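Long-range contacts in hypothetical protein TT1561 (Thermus thermophilus, PDB 1UF3), which is of unknown function but belongs to the calcineurin-like metallophosphoesterases, probably acts as a phosphoesterase, and binds calcium ions: residues Ile8-Asn13 and Leu183-Gly188; Ala37-Leu42 and Ile152-Thr157; Pro159-Leu164 and Glu194-Ser199; Ala187-Lys192 and Leu207-Tyr212; Trp200-Gly205 and Arg220-Gly225. All blocks are in the same frame, centred on the assembly; numbering follows the deposited sequence.

In the fold
Along the chain contact 2 falls between the two segments of contact 1, and contacts 3, 4 and 5 gather in the C-terminal part. Contacts 1 and 2, with centres about 6 Å apart near the chain centre, join strands 7-12 and 35-39 of one mixed sheet to strands 183-186 and 151-155 of the other. Contact 5, about 8 Å from contact 1 between centres, lies toward the edge. Contact 4 shares Ala187 and Gly188 with contact 1 and joins loop 187-192 to the turn and strand start at 207-212. Contact 3, about 17 Å from the chain centre, fixes a loop to the outer hairpin. Contacts 1, 2 and 5 lie between facing sheets, as in calcineurin-like folds.

Contact 1: Ile8-Asn13 and Leu183-Gly188; sequences ILATSN and LVLVAG
Ile8 and Leu183 reach toward each other tip to tip, with CD1 of Ile8 4.0 Å from CD2 of Leu183. Their strands, 8-12 and 183-186, run in broadly the same direction at 39°, and the axes come no nearer than 8.0 Å, so side chains rather than backbone bonds fill the gap. Two residues on, the Ala10 methyl faces the fork of Leu185: CB of Ala10 lies 4.1 Å from both CD1 and CD2 of Leu185, a small residue set against a branched one. At Ser12 the backbones draw together and the contact turns polar. CB of Ser12 rests 3.6 Å from CA of Ala187. The Ser12 hydroxyl, held between the backbone N and the carbonyl carbon (chi1 65°), receives a long but nearly straight hydrogen bond from Gly188, N to OG of Ser12 being 3.3 Å. The same OG is hydrogen-bonded to the carbonyl O of Gly205, which gives this buried hydroxyl two backbone partners. Strand 7-12 lies between strands 35-39 and 211-216 in one sheet, strand 183-186 between 151-155 and 199-203 in the other, and Ala37 and Leu215 of the first sheet also pack on Leu185.

Contact 2: Ala37-Leu42 and Ile152-Thr157; sequences ALIGNL and IFLFHT
Strands 37-39 and 152-155 run nearly parallel, 28° apart with axes 7.6 Å from each other, and the two segments draw closest at Ile39 and His156, whose CA atoms are 6.1 Å apart. Ile39 carries the apolar part. Its side chain and that of Leu154 cross obliquely, and CD1 of Ile39 lies only 3.5 Å from CG of Leu154, tighter than usual for two carbons. The other branch, CG2, stands anti to the backbone N (CG1 takes chi1 -53°) and lies 3.3 Å from the carbonyl O of Phe155 and 3.8 Å from CA of His156. An alanine in place of Ile39 would probably open a gap beside Leu154, where CD1 packs, and lose the CG2 contacts with Phe155 O and His156 CA. The two strands belong to the facing sheets of the calcineurin-like fold, in which loops at the C-terminal ends of such strands commonly form the active site; Gly40, Asn41 and His156 lie in loops of this kind, although the calcium ion nearest to Asn41 is about 10 Å from its side chain. The His156 imidazole turns its edge to Gly40, CD2 lying 3.2 Å from the Gly40 O, close to the ring plane. The peptide bond between Gly40 and Asn41 is cis. Asn41 N is hydrogen-bonded to OD1 of Asn13, and Asn41 OD1 to the backbone N of Gln73.

Contact 3: Pro159-Leu164 and Glu194-Ser199; sequences PYHKGL and EMLGAS
Pro159 opens the contact with its CB 4.2 Å from CD1 of Leu196, an apolar touch. His161 carries the polar part of the contact. Its CG stands anti to the backbone N (chi1 -172°), and the ring meets strand 194-196 with its edge. NE2 of His161 donates to Met195 O at 2.9 Å; the oxygen lies near the ring plane, while the donor stands well above the plane of the carbonyl. On the other nitrogen, ND1 of His161 accepts from Gly163 N at 2.7 Å and from Leu164 N, both tilted out of the ring plane, so three bonds fix the ring's rotation and are consistent with a neutral imidazole. Glu194 crosses His161 at about a right angle, CB of Glu194 lying 3.6 Å from CE1 of His161. Gly163 brings its CA to 3.4 Å from OE2 of Glu194, and a CB here would clash with that oxygen. Leu164 then slides past Glu194 in the opposite direction, CG to CG 3.7 Å. The strand receiving this loop belongs to a beta hairpin with a two-residue loop, formed by strands 192-196 and 199-203: Leu196 and Ser199 pair through both backbone bonds across a type II' turn, with Gly197 at its first corner.

Contact 4: Ala187-Lys192 and Leu207-Tyr212; sequences AGKGQK and LSEGEY
Segments 187-192 and 207-212 approach without regular strand pairing, Lys189 facing Glu209 with CA atoms 7.6 Å apart and Gln191 facing Tyr212 at 7.1 Å between CA atoms. Side chains therefore bridge from one backbone to the other. Glu211 takes a nearly straight hydrogen bond from Gly190, N to OE1 of Glu211 being 2.8 Å, with the donor on the syn side of the carboxylate. That oxygen also accepts from the backbone N of Asp206, so two amides grip it. In the reverse sense, Gln191 NE2 donates to Tyr212 O at 3.3 Å; the oxygen lies in the amide plane, though the donor stands above the carbonyl plane. Gln191 bends at chi2 (90°), which turns CD toward Glu211, and NE2 of Gln191 comes to 3.6 Å from CB of Glu211. Farther out, CD of Lys189 lies 3.7 Å from OE1 of Glu209, a looser touch at the exposed margin. On the far side Lys192 folds back, its NZ donating to Gly190 O at 3.1 Å. Segment 187-192 links strand 183-186 to strand 192-196 of one sheet, whereas Glu211 and Tyr212 begin strand 211-216 of the other, flanked by strands 7-12 and 221-226.

Contact 5: Trp200-Gly205 and Arg220-Gly225; sequences WVVVPG and RKLETG
Trp200 is sandwiched between Arg220 and Val202 in the tightly packed part. CA of Arg220 makes a CH-pi contact 3.4 Å from the centroid of the six-membered ring of Trp200, almost along the ring normal, and Val202 CG2 lies over the opposite face. CG of Trp200, anti to the backbone N (chi1 -177°), starts the side chain toward segment 220-225. Leu222 packs against the ring, CD2 lying 3.6 Å from CZ2 of Trp200, and meets Val202 tip to tip, with CD1 of Leu222 a tight 3.5 Å from CG1 of Val202. An alanine in place of Trp200 would probably open a large gap and leave Arg220 CA and Leu222 CD2 without the ring they pack on. The other side is looser toward segment 200-205: exposed Lys221 starts away from it and packs on Thr31 of a second subunit, whose Arg2 forms a salt bridge with Glu223 OE1. Arg220 and Lys221 form a G1 beta bulge opposite Asp216, where strand 221-225 starts. Strands 200-203 and 221-225 run almost parallel, their axes 9.6 Å apart, in different sheets; Leu215 of strand 211-216 packs on Trp200, Val202 and Leu222, while strands 183-186 and 192-196 flank strand 199-203.

Contact 1: Ile8-Asn13 and Leu183-Gly188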
# COMPACT_ATOMS: atom_id res chain seq x y z
N ILE A 8 -1.55 -18.17 7.48
CA ILE A 8 -2.95 -18.51 7.66
C ILE A 8 -3.31 -18.57 9.14
O ILE A 8 -2.65 -19.28 9.92
CB ILE A 8 -3.25 -19.86 7.06
CG1 ILE A 8 -2.96 -19.86 5.55
CG2 ILE A 8 -4.67 -20.25 7.32
CD1 ILE A 8 -2.93 -21.27 5.02
N LEU A 9 -4.33 -17.80 9.52
CA LEU A 9 -4.84 -17.79 10.89
C LEU A 9 -5.84 -18.95 10.92
O LEU A 9 -6.79 -19.01 10.11
CB LEU A 9 -5.53 -16.45 11.18
CG LEU A 9 -6.07 -16.21 12.59
CD1 LEU A 9 -4.93 -16.32 13.59
CD2 LEU A 9 -6.71 -14.81 12.65
N ALA A 10 -5.63 -19.90 11.83
CA ALA A 10 -6.47 -21.09 11.91
C ALA A 10 -6.92 -21.51 13.31
O ALA A 10 -6.27 -21.20 14.30
CB ALA A 10 -5.74 -22.24 11.23
N THR A 11 -8.02 -22.24 13.36
CA THR A 11 -8.59 -22.73 14.61
C THR A 11 -9.72 -23.68 14.24
O THR A 11 -10.12 -23.77 13.06
CB THR A 11 -9.17 -21.58 15.47
OG1 THR A 11 -9.48 -22.08 16.77
CG2 THR A 11 -10.45 -21.03 14.84
N SER A 12 -10.23 -24.38 15.25
CA SER A 12 -11.32 -25.33 15.04
C SER A 12 -12.34 -25.34 16.18
O SER A 12 -12.15 -24.72 17.22
CB SER A 12 -10.76 -26.74 14.91
OG SER A 12 -10.17 -27.12 16.16
N ASN A 13 -13.42 -26.05 15.95
CA ASN A 13 -14.46 -26.24 16.95
C ASN A 13 -14.81 -25.08 17.88
O ASN A 13 -14.76 -25.23 19.09
CB ASN A 13 -14.07 -27.46 17.80
CG ASN A 13 -15.24 -28.03 18.56
OD1 ASN A 13 -16.19 -28.54 17.97
ND2 ASN A 13 -15.17 -27.94 19.89
N LEU A 183 -0.91 -28.86 2.74
CA LEU A 183 -1.32 -28.61 4.12
C LEU A 183 -2.66 -29.28 4.36
O LEU A 183 -3.51 -29.35 3.47
CB LEU A 183 -1.43 -27.10 4.41
CG LEU A 183 -2.31 -26.67 5.60
CD1 LEU A 183 -1.66 -27.09 6.94
CD2 LEU A 183 -2.53 -25.17 5.56
N VAL A 184 -2.83 -29.82 5.56
CA VAL A 184 -4.07 -30.47 5.96
C VAL A 184 -4.37 -29.89 7.34
O VAL A 184 -3.53 -29.96 8.26
CB VAL A 184 -3.91 -32.01 6.10
CG1 VAL A 184 -5.26 -32.65 6.53
CG2 VAL A 184 -3.46 -32.61 4.78
N LEU A 185 -5.53 -29.28 7.48
CA LEU A 185 -5.93 -28.72 8.77
C LEU A 185 -7.04 -29.62 9.35
O LEU A 185 -7.98 -29.99 8.65
CB LEU A 185 -6.46 -27.28 8.60
CG LEU A 185 -5.41 -26.16 8.55
CD1 LEU A 185 -6.06 -24.85 8.10
CD2 LEU A 185 -4.80 -25.97 9.93
N VAL A 186 -6.92 -29.99 10.63
CA VAL A 186 -7.97 -30.83 11.23
C VAL A 186 -8.39 -30.29 12.59
O VAL A 186 -7.68 -29.51 13.22
CB VAL A 186 -7.50 -32.32 11.40
CG1 VAL A 186 -7.24 -32.96 10.05
CG2 VAL A 186 -6.24 -32.38 12.29
N ALA A 187 -9.57 -30.68 13.03
CA ALA A 187 -10.07 -30.23 14.33
C ALA A 187 -9.31 -30.91 15.47
O ALA A 187 -8.87 -32.05 15.35
CB ALA A 187 -11.57 -30.56 14.45
N GLY A 188 -9.16 -30.21 16.58
CA GLY A 188 -8.49 -30.82 17.71
C GLY A 188 -8.05 -29.83 18.76
O GLY A 188 -7.89 -28.64 18.46

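Contact 2: Ala37-Leu42 and Ile152-Thr157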
# COMPACT_ATOMS: atom_id res chain seq x y z
N ALA A 37 -8.60 -20.04 8.10
CA ALA A 37 -9.15 -21.36 7.83
C ALA A 37 -9.82 -21.77 9.13
O ALA A 37 -9.22 -21.70 10.20
CB ALA A 37 -8.06 -22.33 7.45
N LEU A 38 -11.08 -22.19 9.05
CA LEU A 38 -11.79 -22.57 10.27
C LEU A 38 -12.55 -23.88 10.13
O LEU A 38 -13.36 -24.07 9.21
CB LEU A 38 -12.70 -21.41 10.69
CG LEU A 38 -13.41 -21.48 12.04
CD1 LEU A 38 -13.93 -20.09 12.50
CD2 LEU A 38 -14.51 -22.48 11.90
N ILE A 39 -12.26 -24.79 11.05
CA ILE A 39 -12.85 -26.12 11.09
C ILE A 39 -13.95 -26.18 12.14
O ILE A 39 -13.78 -25.65 13.23
CB ILE A 39 -11.77 -27.18 11.47
CG1 ILE A 39 -10.54 -27.07 10.55
CG2 ILE A 39 -12.35 -28.57 11.33
CD1 ILE A 39 -10.81 -27.50 9.11
N GLY A 40 -15.08 -26.83 11.83
CA GLY A 40 -16.17 -26.92 12.80
C GLY A 40 -15.79 -27.74 14.04
O GLY A 40 -14.64 -28.16 14.16
N ASN A 41 -16.71 -27.97 14.97
CA ASN A 41 -18.09 -27.50 14.89
C ASN A 41 -18.16 -25.99 15.02
O ASN A 41 -17.63 -25.42 15.97
CB ASN A 41 -18.93 -28.11 16.04
CG ASN A 41 -18.88 -29.62 16.07
OD1 ASN A 41 -19.32 -30.29 15.13
ND2 ASN A 41 -18.35 -30.17 17.16
N LEU A 42 -18.81 -25.33 14.07
CA LEU A 42 -18.93 -23.88 14.17
C LEU A 42 -19.91 -23.59 15.31
O LEU A 42 -19.70 -22.70 16.13
CB LEU A 42 -19.51 -23.28 12.89
CG LEU A 42 -18.64 -23.12 11.63
CD1 LEU A 42 -18.17 -24.48 11.12
CD2 LEU A 42 -19.47 -22.40 10.56
N ILE A 152 -4.68 -27.62 -0.32
CA ILE A 152 -4.89 -27.35 1.12
C ILE A 152 -6.24 -27.99 1.44
O ILE A 152 -7.27 -27.63 0.86
CB ILE A 152 -4.96 -25.83 1.43
CG1 ILE A 152 -3.60 -25.17 1.14
CG2 ILE A 152 -5.36 -25.62 2.91
CD1 ILE A 152 -3.49 -23.71 1.55
N PHE A 153 -6.22 -28.98 2.33
CA PHE A 153 -7.42 -29.71 2.72
C PHE A 153 -7.90 -29.33 4.10
O PHE A 153 -7.10 -29.08 4.99
CB PHE A 153 -7.17 -31.24 2.73
CG PHE A 153 -7.08 -31.89 1.36
CD1 PHE A 153 -7.26 -31.16 0.19
CD2 PHE A 153 -6.82 -33.24 1.26
CE1 PHE A 153 -7.20 -31.78 -1.05
CE2 PHE A 153 -6.76 -33.87 0.02
CZ PHE A 153 -6.94 -33.14 -1.13
N LEU A 154 -9.21 -29.29 4.28
CA LEU A 154 -9.81 -28.99 5.59
C LEU A 154 -10.70 -30.17 5.96
O LEU A 154 -11.60 -30.53 5.22
CB LEU A 154 -10.65 -27.71 5.55
CG LEU A 154 -9.92 -26.41 5.91
CD1 LEU A 154 -8.98 -26.03 4.77
CD2 LEU A 154 -10.94 -25.30 6.17
N PHE A 155 -10.43 -30.80 7.09
CA PHE A 155 -11.25 -31.93 7.53
C PHE A 155 -11.55 -31.73 9.00
O PHE A 155 -10.80 -31.06 9.73
CB PHE A 155 -10.53 -33.27 7.47
CG PHE A 155 -10.10 -33.71 6.12
CD1 PHE A 155 -8.75 -33.98 5.88
CD2 PHE A 155 -11.04 -33.98 5.14
CE1 PHE A 155 -8.35 -34.53 4.68
CE2 PHE A 155 -10.65 -34.52 3.95
CZ PHE A 155 -9.29 -34.81 3.71
N HIS A 156 -12.63 -32.34 9.46
CA HIS A 156 -12.88 -32.26 10.87
C HIS A 156 -12.15 -33.46 11.50
O HIS A 156 -11.43 -33.33 12.48
CB HIS A 156 -14.36 -32.35 11.18
CG HIS A 156 -14.64 -32.34 12.65
ND1 HIS A 156 -14.62 -33.49 13.41
CD2 HIS A 156 -14.80 -31.32 13.52
CE1 HIS A 156 -14.76 -33.17 14.69
NE2 HIS A 156 -14.87 -31.85 14.78
N THR A 157 -12.32 -34.62 10.88
CA THR A 157 -11.77 -35.89 11.29
C THR A 157 -10.24 -35.99 11.16
O THR A 157 -9.69 -35.76 10.09
CB THR A 157 -12.43 -37.00 10.47
OG1 THR A 157 -13.84 -36.97 10.75
CG2 THR A 157 -11.86 -38.38 10.80

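Contact 3: Pro159-Leu164 and Glu194-Ser199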
# COMPACT_ATOMS: atom_id res chain seq x y z
N PRO A 159 -6.49 -37.67 10.90
CA PRO A 159 -5.97 -38.87 10.25
C PRO A 159 -5.19 -39.70 11.28
O PRO A 159 -4.72 -39.19 12.29
CB PRO A 159 -5.06 -38.32 9.17
CG PRO A 159 -4.49 -37.10 9.85
CD PRO A 159 -5.72 -36.48 10.49
N TYR A 160 -5.07 -41.00 11.03
CA TYR A 160 -4.31 -41.86 11.92
C TYR A 160 -2.86 -41.45 11.74
O TYR A 160 -2.39 -41.37 10.60
CB TYR A 160 -4.47 -43.30 11.50
CG TYR A 160 -3.41 -44.18 12.12
CD1 TYR A 160 -3.55 -44.63 13.44
CD2 TYR A 160 -2.28 -44.55 11.40
CE1 TYR A 160 -2.59 -45.45 14.02
CE2 TYR A 160 -1.30 -45.37 11.98
CZ TYR A 160 -1.47 -45.82 13.30
OH TYR A 160 -0.53 -46.64 13.89
N HIS A 161 -2.16 -41.21 12.84
CA HIS A 161 -0.76 -40.79 12.81
C HIS A 161 -0.17 -41.07 14.19
O HIS A 161 -0.60 -40.48 15.18
CB HIS A 161 -0.66 -39.29 12.50
CG HIS A 161 0.74 -38.82 12.25
ND1 HIS A 161 1.66 -38.65 13.26
CD2 HIS A 161 1.38 -38.49 11.11
CE1 HIS A 161 2.81 -38.25 12.75
NE2 HIS A 161 2.67 -38.14 11.44
N LYS A 162 0.83 -41.94 14.23
CA LYS A 162 1.47 -42.30 15.49
C LYS A 162 1.92 -41.08 16.29
O LYS A 162 2.01 -41.13 17.52
CB LYS A 162 2.65 -43.26 15.23
CG LYS A 162 2.22 -44.58 14.60
CD LYS A 162 3.25 -45.69 14.84
CE LYS A 162 2.77 -47.03 14.28
NZ LYS A 162 3.70 -48.17 14.60
N GLY A 163 2.18 -39.98 15.60
CA GLY A 163 2.59 -38.78 16.30
C GLY A 163 1.40 -37.98 16.83
O GLY A 163 1.37 -37.66 18.01
N LEU A 164 0.43 -37.68 15.96
CA LEU A 164 -0.76 -36.88 16.31
C LEU A 164 -1.94 -37.56 17.01
O LEU A 164 -2.54 -36.99 17.92
CB LEU A 164 -1.32 -36.20 15.05
CG LEU A 164 -0.52 -35.11 14.34
CD1 LEU A 164 -1.27 -34.65 13.11
CD2 LEU A 164 -0.30 -33.94 15.27
N GLU A 194 2.48 -32.32 12.47
CA GLU A 194 3.42 -33.36 12.07
C GLU A 194 3.38 -33.51 10.57
O GLU A 194 2.47 -33.00 9.92
CB GLU A 194 3.01 -34.69 12.71
CG GLU A 194 3.14 -34.74 14.21
CD GLU A 194 4.51 -35.23 14.63
OE1 GLU A 194 5.48 -34.45 14.57
OE2 GLU A 194 4.61 -36.43 14.99
N MSE A 195 4.37 -34.21 10.02
CA MSE A 195 4.38 -34.48 8.59
C MSE A 195 3.81 -35.88 8.41
O MSE A 195 4.06 -36.77 9.23
CB MSE A 195 5.81 -34.45 8.03
CG MSE A 195 6.53 -33.13 8.17
SE MSE A 195 5.70 -31.70 7.13
CE MSE A 195 5.53 -32.58 5.43
N LEU A 196 3.04 -36.06 7.34
CA LEU A 196 2.46 -37.35 6.98
C LEU A 196 2.89 -37.43 5.52
O LEU A 196 2.22 -36.90 4.61
CB LEU A 196 0.93 -37.33 7.08
CG LEU A 196 0.26 -38.72 7.07
CD1 LEU A 196 -1.20 -38.59 7.49
CD2 LEU A 196 0.39 -39.37 5.67
N GLY A 197 4.04 -38.07 5.30
CA GLY A 197 4.58 -38.17 3.96
C GLY A 197 5.03 -36.76 3.65
O GLY A 197 5.68 -36.11 4.48
N ALA A 198 4.67 -36.25 2.48
CA ALA A 198 5.05 -34.90 2.11
C ALA A 198 4.01 -33.86 2.55
O ALA A 198 4.16 -32.67 2.27
CB ALA A 198 5.25 -34.82 0.60
N SER A 199 2.97 -34.31 3.26
CA SER A 199 1.89 -33.42 3.73
C SER A 199 2.07 -32.91 5.15
O SER A 199 2.36 -33.68 6.05
CB SER A 199 0.53 -34.13 3.68
OG SER A 199 0.28 -34.76 2.44

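Contact 4: Ala187-Lys192 and Leu207-Tyr212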
# COMPACT_ATOMS: atom_id res chain seq x y z
N ALA A 187 -9.57 -30.68 13.03
CA ALA A 187 -10.07 -30.23 14.33
C ALA A 187 -9.31 -30.91 15.47
O ALA A 187 -8.87 -32.05 15.35
CB ALA A 187 -11.57 -30.56 14.45
N GLY A 188 -9.16 -30.21 16.58
CA GLY A 188 -8.49 -30.82 17.71
C GLY A 188 -8.05 -29.83 18.76
O GLY A 188 -7.89 -28.64 18.46
N LYS A 189 -7.86 -30.31 19.98
CA LYS A 189 -7.41 -29.47 21.09
C LYS A 189 -5.90 -29.63 21.23
O LYS A 189 -5.37 -30.73 21.05
CB LYS A 189 -8.12 -29.88 22.39
CG LYS A 189 -9.62 -29.58 22.39
CD LYS A 189 -10.31 -30.02 23.68
CE LYS A 189 -10.39 -31.54 23.78
NZ LYS A 189 -10.91 -31.96 25.10
N GLY A 190 -5.22 -28.53 21.54
CA GLY A 190 -3.77 -28.55 21.67
C GLY A 190 -3.13 -28.33 20.31
O GLY A 190 -3.11 -29.25 19.48
N GLN A 191 -2.60 -27.14 20.07
CA GLN A 191 -1.98 -26.86 18.78
C GLN A 191 -0.77 -27.77 18.60
O GLN A 191 0.03 -27.92 19.51
CB GLN A 191 -1.53 -25.40 18.67
CG GLN A 191 -2.59 -24.36 18.99
CD GLN A 191 -2.60 -23.99 20.47
OE1 GLN A 191 -2.54 -24.87 21.34
NE2 GLN A 191 -2.67 -22.71 20.76
N LYS A 192 -0.66 -28.39 17.43
CA LYS A 192 0.47 -29.25 17.14
C LYS A 192 0.45 -29.63 15.68
O LYS A 192 -0.56 -29.43 14.99
CB LYS A 192 0.43 -30.52 17.99
CG LYS A 192 -0.40 -31.63 17.42
CD LYS A 192 -1.72 -31.76 18.12
CE LYS A 192 -1.54 -32.19 19.56
NZ LYS A 192 -2.86 -32.25 20.24
N LEU A 207 -10.89 -23.38 19.47
CA LEU A 207 -11.28 -22.03 19.88
C LEU A 207 -12.19 -22.02 21.12
O LEU A 207 -12.24 -21.04 21.85
CB LEU A 207 -11.99 -21.28 18.74
CG LEU A 207 -11.54 -19.84 18.39
CD1 LEU A 207 -12.75 -19.02 17.99
CD2 LEU A 207 -10.85 -19.19 19.53
N SER A 208 -12.92 -23.11 21.32
CA SER A 208 -13.79 -23.22 22.50
C SER A 208 -12.88 -23.22 23.73
O SER A 208 -13.32 -22.90 24.83
CB SER A 208 -14.61 -24.52 22.47
OG SER A 208 -13.81 -25.64 22.82
N GLU A 209 -11.61 -23.57 23.53
CA GLU A 209 -10.64 -23.59 24.62
C GLU A 209 -9.77 -22.35 24.46
O GLU A 209 -8.76 -22.20 25.15
CB GLU A 209 -9.76 -24.84 24.56
CG GLU A 209 -10.52 -26.16 24.50
CD GLU A 209 -11.31 -26.46 25.78
OE1 GLU A 209 -11.98 -27.51 25.81
OE2 GLU A 209 -11.26 -25.66 26.73
N GLY A 210 -10.18 -21.48 23.53
CA GLY A 210 -9.46 -20.25 23.25
C GLY A 210 -8.23 -20.37 22.36
O GLY A 210 -7.58 -19.36 22.07
N GLU A 211 -7.90 -21.57 21.91
CA GLU A 211 -6.69 -21.77 21.11
C GLU A 211 -6.76 -21.50 19.60
O GLU A 211 -7.78 -21.72 18.95
CB GLU A 211 -6.18 -23.20 21.28
CG GLU A 211 -6.30 -23.78 22.67
CD GLU A 211 -5.99 -25.27 22.69
OE1 GLU A 211 -6.47 -25.99 21.78
OE2 GLU A 211 -5.27 -25.72 23.61
N TYR A 212 -5.63 -21.05 19.06
CA TYR A 212 -5.49 -20.82 17.62
C TYR A 212 -4.01 -20.83 17.27
O TYR A 212 -3.14 -20.77 18.15
CB TYR A 212 -6.13 -19.48 17.22
CG TYR A 212 -5.36 -18.28 17.70
CD1 TYR A 212 -4.34 -17.73 16.93
CD2 TYR A 212 -5.61 -17.75 18.95
CE1 TYR A 212 -3.58 -16.66 17.41
CE2 TYR A 212 -4.87 -16.69 19.45
CZ TYR A 212 -3.86 -16.15 18.68
OH TYR A 212 -3.13 -15.10 19.21

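Contact 5: Trp200-Gly205 and Arg220-Gly225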
# COMPACT_ATOMS: atom_id res chain seq x y z
N TRP A 200 1.90 -31.61 5.34
CA TRP A 200 2.00 -30.97 6.65
C TRP A 200 0.60 -31.02 7.28
O TRP A 200 -0.34 -30.39 6.78
CB TRP A 200 2.46 -29.53 6.49
CG TRP A 200 2.68 -28.76 7.78
CD1 TRP A 200 3.17 -29.25 8.96
CD2 TRP A 200 2.52 -27.34 7.99
NE1 TRP A 200 3.34 -28.25 9.87
CE2 TRP A 200 2.95 -27.06 9.30
CE3 TRP A 200 2.07 -26.29 7.18
CZ2 TRP A 200 2.94 -25.78 9.83
CZ3 TRP A 200 2.06 -24.98 7.71
CH2 TRP A 200 2.49 -24.74 9.02
N VAL A 201 0.44 -31.78 8.35
CA VAL A 201 -0.85 -31.89 9.03
C VAL A 201 -0.82 -31.06 10.30
O VAL A 201 0.02 -31.27 11.19
CB VAL A 201 -1.19 -33.33 9.38
CG1 VAL A 201 -2.55 -33.39 10.07
CG2 VAL A 201 -1.18 -34.17 8.13
N VAL A 202 -1.74 -30.12 10.36
CA VAL A 202 -1.84 -29.19 11.47
C VAL A 202 -3.15 -29.26 12.25
O VAL A 202 -4.24 -29.33 11.66
CB VAL A 202 -1.67 -27.72 10.98
CG1 VAL A 202 -1.87 -26.74 12.15
CG2 VAL A 202 -0.27 -27.52 10.32
N VAL A 203 -3.01 -29.26 13.57
CA VAL A 203 -4.14 -29.23 14.49
C VAL A 203 -3.94 -27.80 14.97
O VAL A 203 -3.05 -27.51 15.77
CB VAL A 203 -3.95 -30.27 15.64
CG1 VAL A 203 -4.96 -30.04 16.73
CG2 VAL A 203 -4.09 -31.68 15.09
N PRO A 204 -4.74 -26.87 14.44
CA PRO A 204 -4.61 -25.47 14.81
C PRO A 204 -5.04 -25.09 16.21
O PRO A 204 -4.67 -24.03 16.70
CB PRO A 204 -5.43 -24.76 13.74
CG PRO A 204 -6.53 -25.72 13.49
CD PRO A 204 -5.78 -27.05 13.41
N GLY A 205 -5.81 -25.95 16.86
CA GLY A 205 -6.27 -25.63 18.20
C GLY A 205 -7.79 -25.63 18.27
O GLY A 205 -8.49 -25.69 17.25
N ARG A 220 6.37 -24.20 7.09
CA ARG A 220 5.68 -25.31 7.73
C ARG A 220 5.94 -25.20 9.23
O ARG A 220 6.25 -26.19 9.91
CB ARG A 220 6.18 -26.65 7.20
CG ARG A 220 5.86 -26.83 5.74
CD ARG A 220 6.17 -28.21 5.28
NE ARG A 220 5.77 -28.37 3.89
CZ ARG A 220 6.30 -27.66 2.89
NH1 ARG A 220 7.24 -26.76 3.15
NH2 ARG A 220 5.88 -27.85 1.65
N LYS A 221 5.82 -23.97 9.72
CA LYS A 221 6.00 -23.66 11.13
C LYS A 221 4.71 -22.99 11.61
O LYS A 221 4.02 -22.35 10.82
CB LYS A 221 7.16 -22.68 11.33
CG LYS A 221 8.55 -23.26 11.21
CD LYS A 221 9.58 -22.19 11.56
CE LYS A 221 11.01 -22.72 11.46
NZ LYS A 221 12.00 -21.72 11.96
N LEU A 222 4.39 -23.15 12.89
CA LEU A 222 3.20 -22.56 13.48
C LEU A 222 3.57 -21.67 14.65
O LEU A 222 4.55 -21.94 15.36
CB LEU A 222 2.26 -23.63 14.05
CG LEU A 222 1.63 -24.71 13.19
CD1 LEU A 222 0.77 -25.60 14.07
CD2 LEU A 222 0.79 -24.07 12.11
N GLU A 223 2.80 -20.60 14.84
CA GLU A 223 2.99 -19.71 15.98
C GLU A 223 1.72 -19.92 16.77
O GLU A 223 0.64 -20.01 16.19
CB GLU A 223 3.12 -18.26 15.54
CG GLU A 223 4.54 -17.92 15.14
CD GLU A 223 4.67 -16.55 14.52
OE1 GLU A 223 4.21 -16.38 13.37
OE2 GLU A 223 5.23 -15.66 15.18
N THR A 224 1.85 -20.02 18.08
CA THR A 224 0.72 -20.30 18.96
C THR A 224 0.12 -19.13 19.72
O THR A 224 0.81 -18.16 20.05
CB THR A 224 1.14 -21.42 19.96
OG1 THR A 224 0.68 -22.68 19.46
CG2 THR A 224 0.60 -21.15 21.36
N GLY A 225 -1.17 -19.22 20.00
CA GLY A 225 -1.83 -18.16 20.73
C GLY A 225 -3.14 -18.62 21.35
O GLY A 225 -3.61 -19.72 21.07